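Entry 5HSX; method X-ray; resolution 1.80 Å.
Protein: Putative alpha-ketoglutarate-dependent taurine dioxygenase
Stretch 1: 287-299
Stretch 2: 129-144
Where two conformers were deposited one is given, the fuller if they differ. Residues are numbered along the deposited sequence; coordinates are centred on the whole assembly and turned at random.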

ATOM      1  N   GLN B 287       0.938  17.343 -12.629  1.00 37.54           N
ATOM      2  CA  GLN B 287       2.149  18.155 -12.661  1.00 33.04           C
ATOM      3  C   GLN B 287       2.633  18.370 -11.238  1.00 30.51           C
ATOM      4  O   GLN B 287       1.914  18.949 -10.418  1.00 29.70           O
ATOM      5  CB  GLN B 287       1.908  19.503 -13.345  1.00 37.10           C
ATOM      6  CG  GLN B 287       3.143  20.413 -13.352  1.00 35.74           C
ATOM      7  CD  GLN B 287       4.226  19.934 -14.308  1.00 39.09           C
ATOM      8  OE1 GLN B 287       3.999  19.816 -15.511  1.00 45.60           O
ATOM      9  NE2 GLN B 287       5.410  19.666 -13.778  1.00 38.01           N
ATOM     10  N   LEU B 288       3.844  17.905 -10.952  1.00 28.60           N
ATOM     11  CA  LEU B 288       4.492  18.147  -9.676  1.00 26.88           C
ATOM     12  C   LEU B 288       5.869  18.737  -9.941  1.00 31.35           C
ATOM     13  O   LEU B 288       6.376  18.701 -11.066  1.00 33.40           O
ATOM     14  CB  LEU B 288       4.609  16.859  -8.844  1.00 27.58           C
ATOM     15  CG  LEU B 288       3.308  16.133  -8.474  1.00 26.94           C
ATOM     16  CD1 LEU B 288       2.914  15.127  -9.547  1.00 28.33           C
ATOM     17  CD2 LEU B 288       3.438  15.447  -7.110  1.00 26.89           C
ATOM     18  N   TYR B 289       6.467  19.294  -8.891  1.00 25.96           N
ATOM     19  CA  TYR B 289       7.823  19.823  -8.968  1.00 26.63           C
ATOM     20  C   TYR B 289       8.594  19.354  -7.751  1.00 24.81           C
ATOM     21  O   TYR B 289       8.034  19.267  -6.654  1.00 24.88           O
ATOM     22  CB  TYR B 289       7.839  21.355  -9.048  1.00 25.98           C
ATOM     23  CG  TYR B 289       7.176  21.869 -10.294  1.00 29.18           C
ATOM     24  CD1 TYR B 289       7.866  21.925 -11.502  1.00 30.39           C
ATOM     25  CD2 TYR B 289       5.849  22.279 -10.271  1.00 32.39           C
ATOM     26  CE1 TYR B 289       7.241  22.389 -12.665  1.00 30.88           C
ATOM     27  CE2 TYR B 289       5.225  22.744 -11.415  1.00 32.15           C
ATOM     28  CZ  TYR B 289       5.925  22.796 -12.604  1.00 31.17           C
ATOM     29  OH  TYR B 289       5.291  23.257 -13.730  1.00 33.62           O
ATOM     30  N   ARG B 290       9.874  19.038  -7.954  1.00 23.41           N
ATOM     31  CA  ARG B 290      10.703  18.453  -6.916  1.00 22.26           C
ATOM     32  C   ARG B 290      11.992  19.248  -6.776  1.00 23.64           C
ATOM     33  O   ARG B 290      12.570  19.705  -7.767  1.00 24.05           O
ATOM     34  CB  ARG B 290      11.040  16.974  -7.209  1.00 24.80           C
ATOM     35  CG  ARG B 290      12.032  16.381  -6.209  1.00 27.38           C
ATOM     36  CD  ARG B 290      12.269  14.880  -6.334  1.00 32.67           C
ATOM     37  NE  ARG B 290      12.338  14.386  -7.703  1.00 36.38           N
ATOM     38  CZ  ARG B 290      13.396  14.480  -8.504  1.00 37.60           C
ATOM     39  NH1 ARG B 290      14.503  15.080  -8.097  1.00 43.08           N
ATOM     40  NH2 ARG B 290      13.344  13.977  -9.728  1.00 39.47           N
ATOM     41  N   THR B 291      12.417  19.430  -5.537  1.00 22.61           N
ATOM     42  CA  THR B 291      13.777  19.845  -5.228  1.00 21.83           C
ATOM     43  C   THR B 291      14.418  18.725  -4.425  1.00 23.34           C
ATOM     44  O   THR B 291      13.720  17.920  -3.797  1.00 21.69           O
ATOM     45  CB  THR B 291      13.799  21.144  -4.423  1.00 24.26           C
ATOM     46  OG1 THR B 291      13.050  20.957  -3.215  1.00 24.63           O
ATOM     47  CG2 THR B 291      13.187  22.295  -5.226  1.00 27.12           C
ATOM     48  N   THR B 292      15.747  18.636  -4.460  1.00 23.10           N
ATOM     49  CA  THR B 292      16.404  17.652  -3.612  1.00 23.80           C
ATOM     50  C   THR B 292      17.632  18.284  -2.974  1.00 23.36           C
ATOM     51  O   THR B 292      18.197  19.260  -3.480  1.00 22.64           O
ATOM     52  CB  THR B 292      16.775  16.337  -4.354  1.00 31.04           C
ATOM     53  OG1 THR B 292      18.005  16.474  -5.054  1.00 34.12           O
ATOM     54  CG2 THR B 292      15.694  15.924  -5.358  1.00 20.40           C
ATOM     55  N   LEU B 293      18.007  17.736  -1.830  1.00 20.67           N
ATOM     56  CA  LEU B 293      19.063  18.285  -0.995  1.00 22.56           C
ATOM     57  C   LEU B 293      20.296  17.395  -1.074  1.00 26.25           C
ATOM     58  O   LEU B 293      20.187  16.169  -0.962  1.00 22.70           O
ATOM     59  CB  LEU B 293      18.583  18.420   0.450  1.00 24.20           C
ATOM     60  CG  LEU B 293      17.312  19.257   0.647  1.00 27.81           C
ATOM     61  CD1 LEU B 293      16.948  19.341   2.127  1.00 28.69           C
ATOM     62  CD2 LEU B 293      17.478  20.653   0.059  1.00 26.53           C
ATOM     63  N   VAL B 294      21.462  18.028  -1.244  1.00 22.37           N
ATOM     64  CA  VAL B 294      22.729  17.313  -1.406  1.00 19.98           C
ATOM     65  C   VAL B 294      23.046  16.508  -0.153  1.00 22.36           C
ATOM     66  O   VAL B 294      22.992  17.028   0.967  1.00 24.06           O
ATOM     67  CB  VAL B 294      23.850  18.322  -1.721  1.00 23.91           C
ATOM     68  CG1 VAL B 294      25.219  17.636  -1.804  1.00 28.61           C
ATOM     69  CG2 VAL B 294      23.535  19.089  -3.015  1.00 24.39           C
ATOM     70  N   GLY B 295      23.392  15.232  -0.338  1.00 21.37           N
ATOM     71  CA  GLY B 295      23.709  14.344   0.757  1.00 25.41           C
ATOM     72  C   GLY B 295      25.197  14.024   0.811  1.00 30.05           C
ATOM     73  O   GLY B 295      25.977  14.382  -0.070  1.00 27.92           O
ATOM     74  N   ASP B 296      25.581  13.331   1.880  1.00 24.44           N
ATOM     75  CA  ASP B 296      26.961  12.924   2.099  1.00 24.53           C
ATOM     76  C   ASP B 296      27.170  11.483   1.627  1.00 30.16           C
ATOM     77  O   ASP B 296      26.241  10.800   1.195  1.00 28.19           O
ATOM     78  CB  ASP B 296      27.322  13.083   3.575  1.00 36.96           C
ATOM     79  CG  ASP B 296      27.632  14.523   3.948  1.00 55.67           C
ATOM     80  OD1 ASP B 296      28.335  15.202   3.165  1.00 65.36           O
ATOM     81  OD2 ASP B 296      27.175  14.980   5.016  1.00 57.96           O
ATOM     82  N   VAL B 297      28.411  11.018   1.710  1.00 24.30           N
ATOM     83  CA  VAL B 297      28.732   9.641   1.318  1.00 23.85           C
ATOM     84  C   VAL B 297      28.242   8.691   2.411  1.00 26.05           C
ATOM     85  O   VAL B 297      28.555   8.910   3.594  1.00 25.87           O
ATOM     86  CB  VAL B 297      30.238   9.497   1.091  1.00 24.62           C
ATOM     87  CG1 VAL B 297      30.613   8.048   0.783  1.00 24.31           C
ATOM     88  CG2 VAL B 297      30.698  10.425  -0.033  1.00 27.05           C
ATOM     89  N   PRO B 298      27.472   7.653   2.076  1.00 22.20           N
ATOM     90  CA  PRO B 298      27.009   6.710   3.107  1.00 20.76           C
ATOM     91  C   PRO B 298      28.163   5.983   3.784  1.00 24.22           C
ATOM     92  O   PRO B 298      29.252   5.825   3.227  1.00 21.89           O
ATOM     93  CB  PRO B 298      26.133   5.725   2.320  1.00 19.25           C
ATOM     94  CG  PRO B 298      25.664   6.520   1.124  1.00 17.67           C
ATOM     95  CD  PRO B 298      26.849   7.382   0.765  1.00 18.67           C
ATOM     96  N   VAL B 299      27.899   5.523   5.010  1.00 20.43           N
ATOM     97  CA  VAL B 299      28.840   4.742   5.803  0.55 24.23           C
ATOM     98  C   VAL B 299      28.110   3.525   6.352  1.00 23.68           C
ATOM     99  O   VAL B 299      26.959   3.640   6.791  1.00 21.41           O
ATOM    100  CB  VAL B 299      29.423   5.577   6.961  0.55 26.81           C
ATOM    101  CG1 VAL B 299      30.463   4.785   7.686  0.55 22.83           C
ATOM    102  CG2 VAL B 299      29.982   6.897   6.447  0.55 28.65           C
TER
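Stretch 2, residues 129-144: AVNPPWASILRGVTIP

Stretch 2 runs alongside stretch 1 as an antiparallel neighbour. Its strand, which includes Ser 136 to Arg 139, pairs with the strand that begins at Gln 287, the two axes approaching to 4.6 Å with 164° between their N-to-C directions. Extended backbones let amides and carbonyls alternate across the gap. Around Thr 291 and Ile 137 the bonds come in a reciprocal pair, Ile 137 N to Thr 291 O at 2.8 Å and Thr 291 N to Ile 137 O at 2.9 Å, and two residues along the same pattern joins Arg 139 N to Tyr 289 O at 2.8 Å and Tyr 289 N to Arg 139 O at 2.9 Å.

At the far end the register slips by one residue in a beta bulge. There Gln 287 O accepts from both Val 141 N (2.9 Å) and Thr 142 N (3.1 Å), while Gln 287 N donates to Thr 142 O at 2.8 Å. The chain turns a corner at Val 141.

Three residues of stretch 1 cover the most surface. Leu 293 leads: Leu 293 CD1 lies 3.5 Å from Trp 134 CZ2 and 4.1 Å from Ala 135 CB, so a branched aliphatic side chain meets a broad indole beside a small methyl. Its backbone is held as well, Trp 134 N reaching Leu 293 O at 3.0 Å.

Tyr 289 shares its side of the sheet with Arg 139. Tyr 289 CD2 lies over one face of the Arg 139 guanidinium, a flat group that lets a carbon come over it, and Tyr 289 CD2 is also 3.6 Å from Val 141 CG2, which sits at the ring edge.

Leu 288 projects to the other side, with Arg 290 and Leu 138. Leu 288 CB is 3.7 Å from Leu 138 CD1 and Leu 288 CG 4.0 Å from Ile 143 CD1, an apolar cluster beside Gly 140. Glycine suits that position because an ideal CB on Gly 140 would fall 2.8 Å from Ile 143 CD1, a clash.

Beyond the strands the pairing gives way to loops bridged by water. Gly 295 packs so tightly that an ideal CB would fall 2.2 Å from Pro 132 O, a clash; instead Gly 295 CA makes a CA-H...O contact with Pro 132 O at 3.4 Å. One water accepts from Gly 295 N at 3.0 Å and donates to Asn 131 O at 2.7 Å, linking backbones that do not bond directly. Farther out, Pro 298 CD rests 3.9 Å from Pro 132 CD, two rings offering apolar surface without an amide hydrogen to satisfy.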

ATOM      1  N   ALA B 129      24.670   6.823  -7.314  1.00 21.94           N
ATOM      2  CA  ALA B 129      25.725   7.803  -7.088  1.00 24.66           C
ATOM      3  C   ALA B 129      26.394   7.563  -5.737  1.00 22.64           C
ATOM      4  O   ALA B 129      25.808   6.971  -4.828  1.00 23.69           O
ATOM      5  CB  ALA B 129      25.159   9.218  -7.138  1.00 25.26           C
ATOM      6  N   VAL B 130      27.624   8.069  -5.598  1.00 25.35           N
ATOM      7  CA  VAL B 130      28.362   7.839  -4.356  1.00 22.93           C
ATOM      8  C   VAL B 130      27.807   8.697  -3.221  1.00 22.27           C
ATOM      9  O   VAL B 130      27.898   8.313  -2.048  1.00 24.52           O
ATOM     10  CB  VAL B 130      29.873   8.086  -4.557  1.00 23.61           C
ATOM     11  CG1 VAL B 130      30.157   9.563  -4.744  1.00 29.21           C
ATOM     12  CG2 VAL B 130      30.663   7.518  -3.375  1.00 27.64           C
ATOM     13  N   ASN B 131      27.214   9.852  -3.539  1.00 23.62           N
ATOM     14  CA  ASN B 131      26.593  10.735  -2.549  1.00 23.69           C
ATOM     15  C   ASN B 131      25.131  10.974  -2.932  1.00 22.93           C
ATOM     16  O   ASN B 131      24.787  12.027  -3.491  1.00 22.92           O
ATOM     17  CB  ASN B 131      27.361  12.049  -2.436  1.00 29.02           C
ATOM     18  CG  ASN B 131      27.490  12.764  -3.770  1.00 32.44           C
ATOM     19  OD1 ASN B 131      27.604  12.131  -4.822  1.00 36.93           O
ATOM     20  ND2 ASN B 131      27.427  14.084  -3.735  1.00 33.57           N
ATOM     21  N   PRO B 132      24.241  10.029  -2.632  1.00 19.08           N
ATOM     22  CA  PRO B 132      22.829  10.228  -2.966  1.00 22.57           C
ATOM     23  C   PRO B 132      22.251  11.394  -2.192  1.00 22.90           C
ATOM     24  O   PRO B 132      22.702  11.704  -1.072  1.00 23.58           O
ATOM     25  CB  PRO B 132      22.178   8.896  -2.554  1.00 21.48           C
ATOM     26  CG  PRO B 132      23.327   7.899  -2.543  1.00 22.93           C
ATOM     27  CD  PRO B 132      24.489   8.703  -2.030  1.00 19.73           C
ATOM     28  N   PRO B 133      21.245  12.076  -2.745  1.00 22.11           N
ATOM     29  CA  PRO B 133      20.636  13.199  -2.017  1.00 20.47           C
ATOM     30  C   PRO B 133      20.001  12.709  -0.723  1.00 24.77           C
ATOM     31  O   PRO B 133      19.406  11.631  -0.674  1.00 26.02           O
ATOM     32  CB  PRO B 133      19.578  13.731  -2.996  1.00 24.33           C
ATOM     33  CG  PRO B 133      19.277  12.566  -3.893  1.00 28.91           C
ATOM     34  CD  PRO B 133      20.598  11.855  -4.052  1.00 21.53           C
ATOM     35  N   TRP B 134      20.152  13.494   0.342  1.00 21.33           N
ATOM     36  CA  TRP B 134      19.620  13.015   1.611  1.00 20.76           C
ATOM     37  C   TRP B 134      18.114  13.217   1.735  1.00 23.18           C
ATOM     38  O   TRP B 134      17.481  12.519   2.534  1.00 22.48           O
ATOM     39  CB  TRP B 134      20.359  13.672   2.783  1.00 19.27           C
ATOM     40  CG  TRP B 134      19.954  15.069   3.155  1.00 26.20           C
ATOM     41  CD1 TRP B 134      20.542  16.243   2.745  1.00 25.74           C
ATOM     42  CD2 TRP B 134      18.917  15.438   4.071  1.00 26.43           C
ATOM     43  NE1 TRP B 134      19.918  17.318   3.345  1.00 24.99           N
ATOM     44  CE2 TRP B 134      18.915  16.850   4.158  1.00 25.39           C
ATOM     45  CE3 TRP B 134      17.990  14.711   4.832  1.00 25.00           C
ATOM     46  CZ2 TRP B 134      18.017  17.546   4.967  1.00 24.38           C
ATOM     47  CZ3 TRP B 134      17.097  15.407   5.633  1.00 27.95           C
ATOM     48  CH2 TRP B 134      17.115  16.812   5.690  1.00 26.13           C
ATOM     49  N   ALA B 135      17.525  14.128   0.960  1.00 21.67           N
ATOM     50  CA  ALA B 135      16.097  14.391   1.081  1.00 21.69           C
ATOM     51  C   ALA B 135      15.576  14.950  -0.227  1.00 21.66           C
ATOM     52  O   ALA B 135      16.330  15.501  -1.036  1.00 24.99           O
ATOM     53  CB  ALA B 135      15.791  15.383   2.212  1.00 23.87           C
ATOM     54  N   SER B 136      14.266  14.834  -0.409  1.00 19.10           N
ATOM     55  CA  SER B 136      13.598  15.486  -1.525  1.00 26.37           C
ATOM     56  C   SER B 136      12.324  16.146  -1.021  1.00 23.99           C
ATOM     57  O   SER B 136      11.713  15.693  -0.048  1.00 23.43           O
ATOM     58  CB  SER B 136      13.272  14.490  -2.650  1.00 35.51           C
ATOM     59  OG  SER B 136      14.293  13.510  -2.790  1.00 42.23           O
ATOM     60  N   ILE B 137      11.924  17.215  -1.705  1.00 22.17           N
ATOM     61  CA  ILE B 137      10.706  17.952  -1.395  1.00 23.29           C
ATOM     62  C   ILE B 137       9.898  18.047  -2.679  1.00 24.12           C
ATOM     63  O   ILE B 137      10.301  18.742  -3.622  1.00 24.67           O
ATOM     64  CB  ILE B 137      11.006  19.346  -0.827  1.00 21.32           C
ATOM     65  CG1 ILE B 137      11.796  19.208   0.475  1.00 24.88           C
ATOM     66  CG2 ILE B 137       9.702  20.129  -0.623  1.00 23.95           C
ATOM     67  CD1 ILE B 137      12.479  20.452   0.907  1.00 30.16           C
ATOM     68  N   LEU B 138       8.760  17.360  -2.717  1.00 22.82           N
ATOM     69  CA  LEU B 138       7.937  17.227  -3.913  1.00 20.59           C
ATOM     70  C   LEU B 138       6.605  17.927  -3.673  1.00 23.81           C
ATOM     71  O   LEU B 138       5.910  17.606  -2.704  1.00 23.10           O
ATOM     72  CB  LEU B 138       7.718  15.744  -4.220  1.00 21.29           C
ATOM     73  CG  LEU B 138       6.833  15.336  -5.392  1.00 23.91           C
ATOM     74  CD1 LEU B 138       7.421  15.821  -6.704  1.00 23.50           C
ATOM     75  CD2 LEU B 138       6.683  13.807  -5.371  1.00 24.29           C
ATOM     76  N   ARG B 139       6.240  18.871  -4.548  1.00 22.08           N
ATOM     77  CA  ARG B 139       4.984  19.600  -4.401  1.00 24.83           C
ATOM     78  C   ARG B 139       4.054  19.335  -5.583  1.00 27.59           C
ATOM     79  O   ARG B 139       4.497  19.236  -6.733  1.00 25.89           O
ATOM     80  CB  ARG B 139       5.231  21.115  -4.226  1.00 23.66           C
ATOM     81  CG  ARG B 139       5.409  21.939  -5.509  1.00 28.23           C
ATOM     82  CD  ARG B 139       5.713  23.402  -5.169  1.00 28.70           C
ATOM     83  NE  ARG B 139       5.305  24.309  -6.235  1.00 33.27           N
ATOM     84  CZ  ARG B 139       6.099  24.735  -7.214  1.00 32.95           C
ATOM     85  NH1 ARG B 139       7.367  24.345  -7.267  1.00 31.62           N
ATOM     86  NH2 ARG B 139       5.622  25.557  -8.145  1.00 31.68           N
ATOM     87  N   GLY B 140       2.759  19.212  -5.295  1.00 25.64           N
ATOM     88  CA  GLY B 140       1.763  18.925  -6.311  1.00 22.20           C
ATOM     89  C   GLY B 140       1.022  20.174  -6.741  1.00 27.51           C
ATOM     90  O   GLY B 140       0.403  20.854  -5.921  1.00 29.73           O
ATOM     91  N   VAL B 141       1.093  20.475  -8.032  1.00 27.22           N
ATOM     92  CA  VAL B 141       0.461  21.666  -8.597  1.00 25.12           C
ATOM     93  C   VAL B 141      -0.836  21.325  -9.312  1.00 29.21           C
ATOM     94  O   VAL B 141      -1.884  21.906  -9.024  1.00 34.82           O
ATOM     95  CB  VAL B 141       1.443  22.398  -9.538  1.00 28.51           C
ATOM     96  CG1 VAL B 141       0.724  23.523 -10.283  1.00 32.63           C
ATOM     97  CG2 VAL B 141       2.624  22.938  -8.732  1.00 31.32           C
ATOM     98  N   THR B 142      -0.780  20.391 -10.259  1.00 28.60           N
ATOM     99  CA  THR B 142      -1.963  19.892 -10.958  1.00 28.93           C
ATOM    100  C   THR B 142      -2.119  18.431 -10.563  1.00 29.63           C
ATOM    101  O   THR B 142      -1.273  17.597 -10.904  1.00 29.88           O
ATOM    102  CB  THR B 142      -1.820  20.057 -12.465  1.00 33.30           C
ATOM    103  OG1 THR B 142      -1.529  21.429 -12.757  1.00 35.85           O
ATOM    104  CG2 THR B 142      -3.106  19.655 -13.174  1.00 33.07           C
ATOM    105  N   ILE B 143      -3.173  18.131  -9.813  1.00 26.00           N
ATOM    106  CA  ILE B 143      -3.296  16.818  -9.188  1.00 24.78           C
ATOM    107  C   ILE B 143      -4.639  16.203  -9.558  1.00 28.24           C
ATOM    108  O   ILE B 143      -5.687  16.840  -9.377  1.00 27.71           O
ATOM    109  CB  ILE B 143      -3.132  16.906  -7.664  1.00 27.90           C
ATOM    110  CG1 ILE B 143      -1.700  17.330  -7.296  1.00 29.43           C
ATOM    111  CG2 ILE B 143      -3.540  15.597  -7.010  1.00 25.97           C
ATOM    112  CD1 ILE B 143      -0.604  16.376  -7.777  1.00 25.46           C
ATOM    113  N   PRO B 144      -4.642  14.974 -10.076  1.00 30.50           N
ATOM    114  CA  PRO B 144      -5.905  14.345 -10.474  1.00 34.41           C
ATOM    115  C   PRO B 144      -6.812  14.115  -9.280  1.00 32.54           C
ATOM    116  O   PRO B 144      -6.337  13.897  -8.152  1.00 28.45           O
ATOM    117  CB  PRO B 144      -5.452  13.008 -11.087  1.00 38.21           C
ATOM    118  CG  PRO B 144      -4.021  13.249 -11.508  1.00 39.40           C
ATOM    119  CD  PRO B 144      -3.464  14.184 -10.469  1.00 32.96           C
TER
HETATM  120  O   HOH W   1      23.696  14.461  -3.248  1.00 26.42           O
HETATM  121  O   HOH W   2      28.224  15.409  -1.401  1.00 47.04           O
HETATM  122  O   HOH W   3      23.438  10.528   1.097  1.00 27.84           O
HETATM  123  O   HOH W   4      21.932  19.295   2.116  1.00 26.39           O